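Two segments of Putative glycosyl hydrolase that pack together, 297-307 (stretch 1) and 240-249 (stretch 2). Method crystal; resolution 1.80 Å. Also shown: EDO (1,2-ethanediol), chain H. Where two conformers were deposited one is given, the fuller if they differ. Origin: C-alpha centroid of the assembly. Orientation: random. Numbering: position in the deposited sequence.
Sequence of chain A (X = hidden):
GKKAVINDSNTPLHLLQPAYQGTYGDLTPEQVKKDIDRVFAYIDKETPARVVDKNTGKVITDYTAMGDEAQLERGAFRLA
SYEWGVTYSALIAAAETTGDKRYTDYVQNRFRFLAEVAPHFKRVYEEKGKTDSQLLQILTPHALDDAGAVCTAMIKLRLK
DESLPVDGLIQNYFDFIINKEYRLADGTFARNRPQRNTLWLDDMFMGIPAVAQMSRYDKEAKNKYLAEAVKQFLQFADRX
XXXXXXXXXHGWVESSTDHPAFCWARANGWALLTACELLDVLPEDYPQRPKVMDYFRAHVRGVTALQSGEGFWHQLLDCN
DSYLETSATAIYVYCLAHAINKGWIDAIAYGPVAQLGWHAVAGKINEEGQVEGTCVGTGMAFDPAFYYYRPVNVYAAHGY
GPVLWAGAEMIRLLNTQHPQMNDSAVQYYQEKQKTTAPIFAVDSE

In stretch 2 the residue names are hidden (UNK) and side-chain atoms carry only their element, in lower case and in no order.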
# COMPACT_ATOMS: atom_id res chain seq x y z
N ARG A 297 -16.91 14.34 -6.15
CA ARG A 297 -15.80 14.13 -7.06
C ARG A 297 -14.49 13.69 -6.40
O ARG A 297 -13.77 12.85 -6.95
CB ARG A 297 -15.62 15.36 -7.93
CG ARG A 297 -16.69 15.47 -8.99
CD ARG A 297 -16.46 16.70 -9.80
NE ARG A 297 -17.44 16.70 -10.88
CZ ARG A 297 -18.03 17.78 -11.38
NH1 ARG A 297 -17.71 19.00 -10.94
NH2 ARG A 297 -18.97 17.63 -12.32
N ALA A 298 -14.15 14.25 -5.23
CA ALA A 298 -12.95 13.85 -4.51
C ALA A 298 -13.06 12.40 -4.03
O ALA A 298 -12.09 11.65 -4.08
CB ALA A 298 -12.68 14.77 -3.31
N HIS A 299 -14.25 11.99 -3.60
CA HIS A 299 -14.47 10.62 -3.15
C HIS A 299 -14.39 9.63 -4.31
O HIS A 299 -13.79 8.56 -4.21
CB HIS A 299 -15.83 10.53 -2.46
CG HIS A 299 -16.01 9.29 -1.64
ND1 HIS A 299 -17.26 8.80 -1.32
CD2 HIS A 299 -15.11 8.44 -1.08
CE1 HIS A 299 -17.12 7.72 -0.57
NE2 HIS A 299 -15.83 7.48 -0.40
N VAL A 300 -14.92 10.03 -5.45
CA VAL A 300 -14.81 9.21 -6.66
C VAL A 300 -13.33 8.91 -6.97
O VAL A 300 -12.94 7.75 -7.24
CB VAL A 300 -15.50 9.84 -7.86
CG1 VAL A 300 -15.03 9.19 -9.19
CG2 VAL A 300 -17.00 9.75 -7.75
N ARG A 301 -12.51 9.96 -6.96
CA ARG A 301 -11.10 9.79 -7.26
C ARG A 301 -10.38 8.87 -6.26
O ARG A 301 -9.51 8.09 -6.66
CB ARG A 301 -10.40 11.15 -7.37
CG ARG A 301 -10.78 11.93 -8.62
CD ARG A 301 -9.88 13.14 -8.81
NE ARG A 301 -10.18 14.21 -7.87
CZ ARG A 301 -11.11 15.15 -8.05
NH1 ARG A 301 -11.88 15.20 -9.14
NH2 ARG A 301 -11.30 16.05 -7.11
N GLY A 302 -10.70 8.99 -4.98
CA GLY A 302 -10.06 8.16 -3.94
C GLY A 302 -10.48 6.72 -3.99
O GLY A 302 -9.66 5.84 -3.85
N VAL A 303 -11.76 6.48 -4.18
CA VAL A 303 -12.29 5.12 -4.28
C VAL A 303 -11.76 4.42 -5.51
O VAL A 303 -11.26 3.28 -5.43
CB VAL A 303 -13.86 5.07 -4.24
CG1 VAL A 303 -14.39 3.65 -4.66
CG2 VAL A 303 -14.40 5.52 -2.83
N THR A 304 -11.85 5.06 -6.68
CA THR A 304 -11.57 4.37 -7.91
C THR A 304 -10.11 3.99 -8.00
O THR A 304 -9.79 2.96 -8.54
CB THR A 304 -11.95 5.17 -9.12
OG1 THR A 304 -11.36 6.48 -9.02
CG2 THR A 304 -13.47 5.32 -9.24
N ALA A 305 -9.22 4.80 -7.43
CA ALA A 305 -7.78 4.50 -7.44
C ALA A 305 -7.48 3.18 -6.74
O ALA A 305 -6.41 2.62 -6.96
CB ALA A 305 -7.00 5.61 -6.78
N LEU A 306 -8.37 2.74 -5.84
CA LEU A 306 -8.11 1.53 -5.07
C LEU A 306 -8.85 0.29 -5.55
O LEU A 306 -8.86 -0.75 -4.87
CB LEU A 306 -8.40 1.81 -3.61
CG LEU A 306 -7.48 2.91 -3.01
CD1 LEU A 306 -8.07 3.37 -1.61
CD2 LEU A 306 -6.01 2.40 -2.91
N GLN A 307 -9.44 0.36 -6.74
CA GLN A 307 -10.04 -0.82 -7.32
C GLN A 307 -8.96 -1.89 -7.50
O GLN A 307 -7.86 -1.61 -8.01
CB GLN A 307 -10.63 -0.50 -8.69
CG GLN A 307 -11.48 -1.66 -9.25
CD GLN A 307 -12.13 -1.29 -10.57
OE1 GLN A 307 -11.57 -0.54 -11.33
NE2 GLN A 307 -13.30 -1.87 -10.85
N UNK A 240 -15.66 13.38 8.78
CA UNK A 240 -15.42 11.99 8.39
C UNK A 240 -14.61 11.83 7.11
O UNK A 240 -13.95 10.77 6.93
c UNK A 240 -17.70 8.57 10.42
c UNK A 240 -16.78 11.24 8.40
c UNK A 240 -17.48 11.29 9.77
se UNK A 240 -18.88 10.04 9.82
N UNK A 241 -14.58 12.85 6.24
CA UNK A 241 -13.81 12.76 4.96
C UNK A 241 -12.35 12.90 5.30
O UNK A 241 -12.02 13.68 6.19
c UNK A 241 -13.69 12.14 0.57
c UNK A 241 -14.24 13.80 3.94
c UNK A 241 -12.44 14.12 0.61
c UNK A 241 -13.73 13.52 2.54
c UNK A 241 -14.14 12.38 1.84
c UNK A 241 -12.91 14.40 1.90
c UNK A 241 -12.82 13.02 -0.03
N UNK A 242 -11.49 12.21 4.56
CA UNK A 242 -10.03 12.22 4.76
C UNK A 242 -9.45 12.71 3.41
O UNK A 242 -9.20 11.92 2.50
c UNK A 242 -9.94 8.73 6.40
c UNK A 242 -7.96 10.99 5.45
c UNK A 242 -9.46 10.85 5.06
c UNK A 242 -10.13 10.20 6.28
N UNK A 243 -9.29 14.03 3.26
CA UNK A 243 -8.84 14.58 1.97
C UNK A 243 -7.56 14.02 1.42
O UNK A 243 -7.44 13.87 0.20
c UNK A 243 -9.62 15.09 4.23
c UNK A 243 -9.32 16.35 3.52
c UNK A 243 -8.72 16.10 2.24
N UNK A 244 -6.65 13.63 2.30
CA UNK A 244 -5.37 13.06 1.88
C UNK A 244 -5.54 11.71 1.18
O UNK A 244 -4.69 11.33 0.40
c UNK A 244 -4.44 12.86 3.10
c UNK A 244 -4.13 14.15 3.92
c UNK A 244 -5.29 14.72 4.84
o UNK A 244 -6.33 14.07 5.06
o UNK A 244 -5.15 15.87 5.36
N UNK A 245 -6.62 10.98 1.50
CA UNK A 245 -6.91 9.68 0.90
C UNK A 245 -8.04 9.74 -0.10
O UNK A 245 -8.19 8.85 -0.95
c UNK A 245 -6.48 7.33 4.04
c UNK A 245 -7.27 8.67 1.99
n UNK A 245 -4.54 5.42 3.75
c UNK A 245 -5.15 6.64 4.62
c UNK A 245 -6.13 8.37 2.95
N UNK A 246 -8.88 10.75 0.02
CA UNK A 246 -10.10 10.77 -0.77
C UNK A 246 -11.09 9.71 -0.35
O UNK A 246 -11.86 9.26 -1.17
N UNK A 247 -11.11 9.39 0.94
CA UNK A 247 -11.95 8.33 1.50
C UNK A 247 -12.54 8.85 2.81
O UNK A 247 -12.08 9.84 3.37
c UNK A 247 -10.32 6.42 0.65
c UNK A 247 -9.49 5.24 1.26
c UNK A 247 -11.29 5.95 -0.43
c UNK A 247 -11.09 7.07 1.79
N UNK A 248 -13.55 8.13 3.28
CA UNK A 248 -14.18 8.41 4.55
C UNK A 248 -13.82 7.39 5.60
O UNK A 248 -13.69 6.20 5.31
c UNK A 248 -15.67 8.34 4.39
c UNK A 248 -17.41 11.68 3.86
o UNK A 248 -18.21 12.75 1.92
c UNK A 248 -16.50 9.60 2.36
c UNK A 248 -17.58 11.68 2.51
c UNK A 248 -17.12 10.64 1.75
c UNK A 248 -16.80 10.62 4.48
c UNK A 248 -16.33 9.55 3.73
N UNK A 249 -13.66 7.87 6.83
CA UNK A 249 -13.58 6.97 7.98
C UNK A 249 -14.98 6.39 8.32
O UNK A 249 -15.99 7.06 8.18
n UNK A 249 -11.59 11.85 9.43
c UNK A 249 -10.90 10.97 10.11
n UNK A 249 -11.43 9.91 10.71
c UNK A 249 -12.96 7.65 9.19
c UNK A 249 -12.83 9.55 10.81
n UNK A 249 -9.62 11.13 10.15
c UNK A 249 -13.42 8.99 9.49
C1 EDO H . -5.84 9.95 8.67
O1 EDO H . -6.04 11.35 8.98
C2 EDO H . -6.86 9.05 9.36
O2 EDO H . -7.17 9.40 10.72
O HOH W 1 -7.22 6.62 -2.79

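Position 240 carries two carbons, a selenium and a terminal carbon in an unbranched chain, out of reach of stretch 1; the selenium makes it Met-240, present as selenomethionine. Position 241 has one carbon leading to a ring of six carbons, with no heteroatom. Its CA-to-CB bond points toward the helix, and the ring reaches the methyl of Ala-298 and the backbone of His-299. This is Phe-241, whose CZ lies 3.7 Å from Ala-298 CB.

Position 242 has four carbons, forked at the first, one arm two carbons long, and touches nothing on the helix: a beta-branched Ile-242. At 243 three carbons close a ring onto the backbone N, so it is Pro-243, pointing away. Position 244 shows three carbons, the third bearing two oxygens, and makes no contact; it is Glu-244. Position 245 has four carbons in a row ending in nitrogen; this side chain stays clear of stretch 1, while the backbone O meets Gly-302. It is Lys-245, with O 3.6 Å from Gly-302 CA. The side chain comes no nearer to stretch 1 than 6.5 Å, from Lys-245 CB to Leu-306 CD1.

Position 246 has no side-chain atoms and a positive phi of 68°, which by itself favours glycine. A CB here would point toward the helix and lie 3.0 Å from Gly-302 CA, a clash. It is Gly-246.

Position 247 has four carbons, forked at the second. Its CA-to-CB bond runs sideways, yet the fork comes close to Gly-302, Val-303 and Leu-306. This is Leu-247, with CD1 3.7 Å from Leu-306 CD1 and CD2 4.0 Å from Val-303 CG2. Position 248 has one carbon, then a six-carbon ring bearing one oxygen, and the edge of that ring meets the face of His-299. This is Tyr-248, with the planes at 80° and CD1 3.5 Å from His-299 CE1. Position 249 has three carbons, a nitrogen and then a carbon carrying two more nitrogens, and is out of reach of stretch 1; it is Arg-249, whose NH2 donates to EDO O2 at 3.1 Å.

The rule is glycine against glycine. Gly-302 and Gly-246 bring their CA atoms to 4.1 Å, and a CB on Gly-302 would sit 2.1 Å from Gly-246 O. No direct hydrogen bond crosses the contact. Instead, Gly-246 O, which lacks a conventional partner, receives CA-H...O contacts from His-299 CA and Gly-302 CA, both at 3.5 Å. One water donates to Lys-245 O at 3.0 Å and Gly-302 O at 2.8 Å, bridging the stretches. Around this close backbone approach, Phe-241, Leu-247 and Tyr-248 supply the side-chain packing.

Stretch 2 240-249: MFIPEKGLYR
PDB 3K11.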